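Local coordinates for AB hydrolase-1 domain-containing protein (Parabacteroides distasonis, PDB 4Q34), which is a putative esterase of the alpha/beta hydrolase family, probably hydrolysing ester bonds in substrates that the structure alone does not identify, at the interface of chains A and B. Residues are numbered along the deposited sequence; one frame, centred on the assembly and turned at random. Chains: chain A/B, Uncharacterized protein.

The interface of chains A and B. Residues chain A 29, 97-100; chain B 105-107, 109.
B:Pro105 lies against one face of the A:Phe29 ring, its CB seated over the ring centre in a CH-pi contact, 3.6 Å from the centroid. The two side chains cross at about a right angle, and the nearest ring atoms are those of the far end, with CZ of A:Phe29 3.7 Å from CB of B:Pro105. Beyond CB, the CG and CD edge of the pyrrolidine ring meets the main chain of chain A: CG of B:Pro105 lies 3.4 Å from the carbonyl oxygen O of A:Thr98, and CD 3.6 Å from O of A:Glu99. The proline thus sits in a corner formed by the aromatic face and this main chain. The ring's CD2 flank is met by the next peptide of chain B, with O of B:Ala106 3.3 Å from CD2 of A:Phe29. At the root of the side chain, the ring atom CE2 of B:Phe107 packs on CB of A:Phe29 at 3.7 Å. The extended side chain of B:Glu109 brings its carboxylate beside the A:Phe29 backbone, OE2 lying 3.5 Å from CA. With CG anti to the backbone nitrogen (chi1 -175°), the ring of A:Phe29 reaches from the strand to B:Pro105, while B:Glu109 stays by the backbone. Were A:Phe29 an alanine, the face under B:Pro105 would be lost, which is likely to open a gap between the proline and strand 28-31. The patch recurs with chains exchanged across the two-fold of the deposited dimer, whose biological relevance the structure alone does not show. A:Phe29 projects from strand 28-31, while A:Gly97 to A:Ser100 form the loop leading into strand 101-103; B:Pro105 to B:Phe107 lie in the loop before helix 109-115, which B:Glu109 begins.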
loop_
_atom_site.group_PDB
_atom_site.type_symbol
_atom_site.label_atom_id
_atom_site.label_comp_id
_atom_site.label_asym_id
_atom_site.label_seq_id
_atom_site.Cartn_x
_atom_site.Cartn_y
_atom_site.Cartn_z
ATOM N N PHE A 29 -20.567 0.400 -7.279
ATOM C CA PHE A 29 -19.132 0.344 -7.370
ATOM C C PHE A 29 -18.514 1.395 -6.476
ATOM O O PHE A 29 -18.625 2.594 -6.731
ATOM C CB PHE A 29 -18.667 0.510 -8.826
ATOM C CG PHE A 29 -17.199 0.330 -8.987
ATOM C CD1 PHE A 29 -16.359 1.412 -8.790
ATOM C CD2 PHE A 29 -16.655 -0.931 -9.253
ATOM C CE1 PHE A 29 -15.017 1.285 -8.923
ATOM C CE2 PHE A 29 -15.251 -1.061 -9.347
ATOM C CZ PHE A 29 -14.468 0.051 -9.205
ATOM N N GLY A 97 -10.150 2.983 -8.642
ATOM C CA GLY A 97 -10.742 4.239 -9.123
ATOM C C GLY A 97 -12.046 3.968 -9.827
ATOM O O GLY A 97 -12.402 2.825 -10.057
ATOM N N THR A 98 -12.749 5.044 -10.190
ATOM C CA THR A 98 -14.044 4.971 -10.828
ATOM C C THR A 98 -13.962 5.088 -12.352
ATOM O O THR A 98 -15.003 5.013 -13.034
ATOM C CB THR A 98 -14.947 6.091 -10.296
ATOM O OG1 THR A 98 -14.301 7.350 -10.541
ATOM C CG2 THR A 98 -15.210 5.874 -8.768
ATOM N N GLU A 99 -12.767 5.302 -12.888
ATOM C CA GLU A 99 -12.622 5.519 -14.337
ATOM C C GLU A 99 -12.008 4.318 -15.065
ATOM O O GLU A 99 -11.227 3.526 -14.482
ATOM C CB GLU A 99 -11.679 6.686 -14.592
ATOM C CG GLU A 99 -12.131 7.992 -14.025
ATOM C CD GLU A 99 -10.997 8.967 -13.919
ATOM O OE1 GLU A 99 -10.047 8.658 -13.177
ATOM O OE2 GLU A 99 -11.080 10.054 -14.527
ATOM N N SER A 100 -12.338 4.200 -16.347
ATOM C CA SER A 100 -11.659 3.266 -17.220
ATOM C C SER A 100 -10.348 3.942 -17.593
ATOM O O SER A 100 -10.331 5.144 -17.819
ATOM C CB SER A 100 -12.508 2.993 -18.466
ATOM O OG SER A 100 -13.643 2.203 -18.141
ATOM N N PRO B 105 -13.936 -0.227 -14.191
ATOM C CA PRO B 105 -14.782 -0.703 -13.084
ATOM C C PRO B 105 -15.792 -1.759 -13.534
ATOM O O PRO B 105 -16.367 -1.600 -14.599
ATOM C CB PRO B 105 -15.534 0.553 -12.664
ATOM C CG PRO B 105 -14.589 1.641 -12.989
ATOM C CD PRO B 105 -13.979 1.241 -14.302
ATOM N N ALA B 106 -16.002 -2.783 -12.713
ATOM C CA ALA B 106 -16.981 -3.830 -12.962
ATOM C C ALA B 106 -18.006 -3.819 -11.838
ATOM O O ALA B 106 -17.639 -3.775 -10.661
ATOM C CB ALA B 106 -16.275 -5.190 -12.994
ATOM N N PHE B 107 -19.273 -3.898 -12.195
ATOM C CA PHE B 107 -20.351 -3.874 -11.214
ATOM C C PHE B 107 -20.655 -5.296 -10.732
ATOM O O PHE B 107 -21.722 -5.861 -11.013
ATOM C CB PHE B 107 -21.590 -3.187 -11.793
ATOM C CG PHE B 107 -21.426 -1.714 -11.953
ATOM C CD1 PHE B 107 -20.866 -1.178 -13.112
ATOM C CD2 PHE B 107 -21.775 -0.849 -10.917
ATOM C CE1 PHE B 107 -20.687 0.196 -13.248
ATOM C CE2 PHE B 107 -21.616 0.522 -11.055
ATOM C CZ PHE B 107 -21.066 1.043 -12.209
ATOM N N GLU B 109 -19.862 -6.146 -7.264
ATOM C CA GLU B 109 -19.716 -6.184 -5.781
ATOM C C GLU B 109 -20.672 -7.181 -5.081
ATOM O O GLU B 109 -20.272 -7.901 -4.150
ATOM C CB GLU B 109 -19.916 -4.776 -5.215
ATOM C CG GLU B 109 -18.725 -3.899 -5.577
ATOM C CD GLU B 109 -18.757 -2.505 -4.985
ATOM O OE1 GLU B 109 -19.786 -2.013 -4.474
ATOM O OE2 GLU B 109 -17.689 -1.884 -5.039
#